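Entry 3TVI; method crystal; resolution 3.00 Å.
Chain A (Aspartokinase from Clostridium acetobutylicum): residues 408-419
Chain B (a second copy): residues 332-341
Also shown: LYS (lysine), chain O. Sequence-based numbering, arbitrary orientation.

Chain A (408-419) IDQGSSEINVIV
Chain B 332-341: MPSGVDSVSL

Residues 408-419 of chain A form a hairpin-like unit: a strand arriving through Ile A408 and Asp A409, a loop, and a second strand, Asn A416 to Val A419, running back antiparallel to the first. Asp A409 and Ile A418 pair across it, Asp A409 N to Ile A418 O at 2.9 Å and Ile A418 N to Asp A409 O at 3.0 Å. Strand residues have extended phi/psi (Asp A409 -135/115, Ile A418 -122/118); Gly A411 breaks the pattern at 154/-24, where a CB would jam against the preceding carbonyl oxygen and also lie 3.2 Å from Pro B333 CB, so glycine fits on both counts. Ser A412 follows at -69/-24, and a type I turn spans Ser A413 to Asn A416, with Glu A414 at -67/-23 and Ile A415 at -111/31.

Chain B 332-341 also folds back on itself. Ser B340 N donates to Pro B333 O (2.7 Å) and Gly B335 N to Ser B338 O (2.8 Å), closing a loop through Val B336 (-95/-56) and Asp B337 (-122/34). Gly B335 sits at -119/-138; a CB there would clash with Ser A412 OG at 2.9 Å and with Ser B338 OG at 2.5 Å. The stretches meet with Ser A412 CA 4.6 Å from Ser B340 CA, burying 436 Å² in total.

The single hydrogen bond across the contact runs from Ser B340 OG (chi1 -88°, m) to Gly A411 O, 3.2 Å. The CA-to-CB bond of Ser B340 points toward chain A, bringing Ser B340 OG to the carbonyl and to within 3.3 Å of Ser A412 CA. Ser A412 has the largest covered area, 85 Å². Its CA-to-CB bond runs sideways, and chi1 52° (p) sets OG 3.0 Å from both Ser B334 C and Gly B335 N; the angle to that nitrogen is poor, so this is close packing rather than a hydrogen bond. Its CB rests 3.7 Å from Pro B333 O and 4.0 Å from Val B339 CA, a narrow site suited to a short side chain. Ser A413 has an off-well chi1 of 142°, and its OG accepts from Ile A415 N at 2.9 Å.

Asp A409 (chi1 -172°, t; chi2 -33°) points toward chain B, its OD1 3.7 Å from Pro B333 CB and 3.3 Å from Ser B334 O; OD1 and Ser B334 O are both acceptors and form no hydrogen bond. Pro B333, C-gamma exo, offers CB to Gly A411 C at 4.0 Å. Ile A418 (m, t) also points toward chain B, placing CD1 3.6 Å from Gly B335 CA and 4.1 Å from Val B336 CG2 (Val B336 chi1 -172°, t), an apolar patch. Asn A416 (chi1 -168°, t) likewise points toward chain B beside Val B336.

The bound lysine approaches the chain B loop: its NZ makes a weak hydrogen bond to Gly B335 O at 3.4 Å, and its CE lies 3.4 Å from Ser B338 O.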

# COMPACT_ATOMS: atom_id res chain seq x y z
N ILE A 408 -2.99 10.31 -4.14
CA ILE A 408 -1.63 10.31 -4.64
C ILE A 408 -0.95 9.05 -4.16
O ILE A 408 -0.99 8.72 -2.99
CB ILE A 408 -0.79 11.47 -4.12
CG1 ILE A 408 -1.46 12.81 -4.41
CG2 ILE A 408 0.60 11.40 -4.76
CD1 ILE A 408 -0.64 14.00 -3.94
N ASP A 409 -0.34 8.34 -5.08
CA ASP A 409 0.40 7.14 -4.74
C ASP A 409 1.74 7.16 -5.46
O ASP A 409 1.77 7.15 -6.70
CB ASP A 409 -0.39 5.89 -5.13
CG ASP A 409 0.25 4.60 -4.63
OD1 ASP A 409 1.50 4.55 -4.57
OD2 ASP A 409 -0.49 3.65 -4.30
N GLN A 410 2.83 7.23 -4.70
CA GLN A 410 4.16 7.05 -5.25
C GLN A 410 5.08 6.49 -4.20
O GLN A 410 5.06 6.92 -3.06
CB GLN A 410 4.71 8.35 -5.87
CG GLN A 410 5.76 9.12 -5.09
CD GLN A 410 7.09 8.39 -5.01
OE1 GLN A 410 7.78 8.49 -4.00
NE2 GLN A 410 7.46 7.66 -6.05
N GLY A 411 5.90 5.53 -4.61
CA GLY A 411 6.71 4.75 -3.68
C GLY A 411 7.07 3.37 -4.20
O GLY A 411 8.04 2.77 -3.76
N SER A 412 6.25 2.85 -5.11
CA SER A 412 6.54 1.60 -5.80
C SER A 412 7.72 1.73 -6.76
O SER A 412 8.35 0.73 -7.08
CB SER A 412 5.31 1.15 -6.59
OG SER A 412 4.84 2.20 -7.42
N SER A 413 7.99 2.94 -7.23
CA SER A 413 9.08 3.18 -8.18
C SER A 413 9.57 4.62 -8.10
O SER A 413 8.79 5.55 -7.90
CB SER A 413 8.60 2.86 -9.59
OG SER A 413 9.13 3.78 -10.54
N GLU A 414 10.88 4.80 -8.25
CA GLU A 414 11.47 6.14 -8.25
C GLU A 414 11.05 6.97 -9.45
O GLU A 414 11.09 8.20 -9.39
CB GLU A 414 13.00 6.06 -8.24
CG GLU A 414 13.56 5.64 -6.89
CD GLU A 414 15.07 5.46 -6.90
OE1 GLU A 414 15.63 5.07 -7.96
OE2 GLU A 414 15.68 5.69 -5.83
N ILE A 415 10.64 6.31 -10.53
CA ILE A 415 10.44 6.96 -11.82
C ILE A 415 8.97 7.02 -12.23
O ILE A 415 8.64 7.00 -13.42
CB ILE A 415 11.28 6.24 -12.90
CG1 ILE A 415 10.74 4.84 -13.21
CG2 ILE A 415 12.73 6.13 -12.45
CD1 ILE A 415 10.95 4.44 -14.66
N ASN A 416 8.07 7.12 -11.25
CA ASN A 416 6.63 7.14 -11.50
C ASN A 416 5.82 7.70 -10.34
O ASN A 416 5.91 7.20 -9.21
CB ASN A 416 6.15 5.72 -11.79
CG ASN A 416 4.73 5.69 -12.34
OD1 ASN A 416 4.21 6.70 -12.81
ND2 ASN A 416 4.10 4.52 -12.29
N VAL A 417 5.02 8.72 -10.61
CA VAL A 417 4.02 9.21 -9.66
C VAL A 417 2.63 8.96 -10.24
O VAL A 417 2.41 9.16 -11.44
CB VAL A 417 4.15 10.73 -9.39
CG1 VAL A 417 3.12 11.19 -8.38
CG2 VAL A 417 5.55 11.05 -8.90
N ILE A 418 1.70 8.52 -9.40
CA ILE A 418 0.35 8.21 -9.87
C ILE A 418 -0.66 9.05 -9.12
O ILE A 418 -0.78 8.95 -7.90
CB ILE A 418 0.02 6.72 -9.72
CG1 ILE A 418 0.90 5.90 -10.67
CG2 ILE A 418 -1.44 6.47 -10.03
CD1 ILE A 418 0.87 4.42 -10.40
N VAL A 419 -1.38 9.89 -9.85
CA VAL A 419 -2.39 10.73 -9.26
C VAL A 419 -3.72 10.09 -9.58
O VAL A 419 -3.85 9.41 -10.60
CB VAL A 419 -2.39 12.14 -9.88
CG1 VAL A 419 -3.03 13.12 -8.91
CG2 VAL A 419 -0.99 12.60 -10.23
N MSE B 332 1.53 -0.43 1.23
CA MSE B 332 1.77 -1.22 0.02
C MSE B 332 1.60 -0.30 -1.16
O MSE B 332 0.64 -0.42 -1.93
CB MSE B 332 0.82 -2.43 -0.02
CG MSE B 332 1.13 -3.36 -1.19
SE MSE B 332 -0.25 -4.73 -1.41
CE MSE B 332 0.83 -6.16 -0.62
N PRO B 333 2.54 0.64 -1.34
CA PRO B 333 2.41 1.49 -2.51
C PRO B 333 2.56 0.65 -3.77
O PRO B 333 3.32 -0.31 -3.78
CB PRO B 333 3.57 2.48 -2.37
CG PRO B 333 4.20 2.22 -1.04
CD PRO B 333 3.82 0.83 -0.65
N SER B 334 1.82 1.00 -4.81
CA SER B 334 1.88 0.26 -6.06
C SER B 334 2.00 1.20 -7.24
O SER B 334 1.75 2.41 -7.12
CB SER B 334 0.65 -0.64 -6.22
OG SER B 334 -0.54 0.11 -6.12
N GLY B 335 2.42 0.64 -8.37
CA GLY B 335 2.62 1.40 -9.59
C GLY B 335 1.70 0.87 -10.67
O GLY B 335 0.53 0.56 -10.40
N VAL B 336 2.23 0.76 -11.88
CA VAL B 336 1.47 0.26 -13.01
C VAL B 336 1.71 -1.25 -13.19
O VAL B 336 0.75 -2.03 -13.16
CB VAL B 336 1.77 1.08 -14.28
CG1 VAL B 336 0.83 0.69 -15.41
CG2 VAL B 336 1.62 2.56 -13.97
N ASP B 337 2.96 -1.67 -13.33
CA ASP B 337 3.28 -3.10 -13.26
C ASP B 337 4.30 -3.37 -12.16
O ASP B 337 5.13 -4.26 -12.27
CB ASP B 337 3.76 -3.62 -14.63
CG ASP B 337 2.60 -3.98 -15.59
OD1 ASP B 337 1.44 -4.11 -15.12
OD2 ASP B 337 2.86 -4.14 -16.81
N SER B 338 4.21 -2.60 -11.08
CA SER B 338 5.08 -2.76 -9.92
C SER B 338 4.33 -2.53 -8.62
O SER B 338 3.23 -1.98 -8.60
CB SER B 338 6.27 -1.80 -10.00
OG SER B 338 5.84 -0.46 -10.17
N VAL B 339 4.95 -2.97 -7.53
CA VAL B 339 4.43 -2.76 -6.19
C VAL B 339 5.57 -2.80 -5.17
O VAL B 339 6.58 -3.46 -5.38
CB VAL B 339 3.39 -3.83 -5.81
CG1 VAL B 339 4.06 -5.20 -5.65
CG2 VAL B 339 2.67 -3.43 -4.53
N SER B 340 5.39 -2.07 -4.08
CA SER B 340 6.35 -2.04 -3.00
C SER B 340 5.72 -2.53 -1.71
O SER B 340 4.51 -2.76 -1.63
CB SER B 340 6.87 -0.62 -2.80
OG SER B 340 7.98 -0.39 -3.63
N LEU B 341 6.57 -2.70 -0.70
CA LEU B 341 6.14 -2.92 0.67
C LEU B 341 7.04 -2.07 1.56
O LEU B 341 8.25 -2.24 1.55
CB LEU B 341 6.26 -4.40 1.04
CG LEU B 341 4.98 -5.22 1.28
CD1 LEU B 341 3.89 -4.92 0.27
CD2 LEU B 341 5.31 -6.71 1.26
N LYS O . -3.78 -6.80 -9.54
CA LYS O . -2.89 -7.34 -8.52
C LYS O . -3.67 -8.20 -7.54
O LYS O . -4.90 -8.23 -7.55
CB LYS O . -2.16 -6.20 -7.79
CG LYS O . -1.55 -5.18 -8.74
CD LYS O . -0.74 -4.12 -8.03
CE LYS O . 0.08 -3.31 -9.04
NZ LYS O . -0.76 -2.58 -10.02
OXT LYS O . -3.07 -8.87 -6.71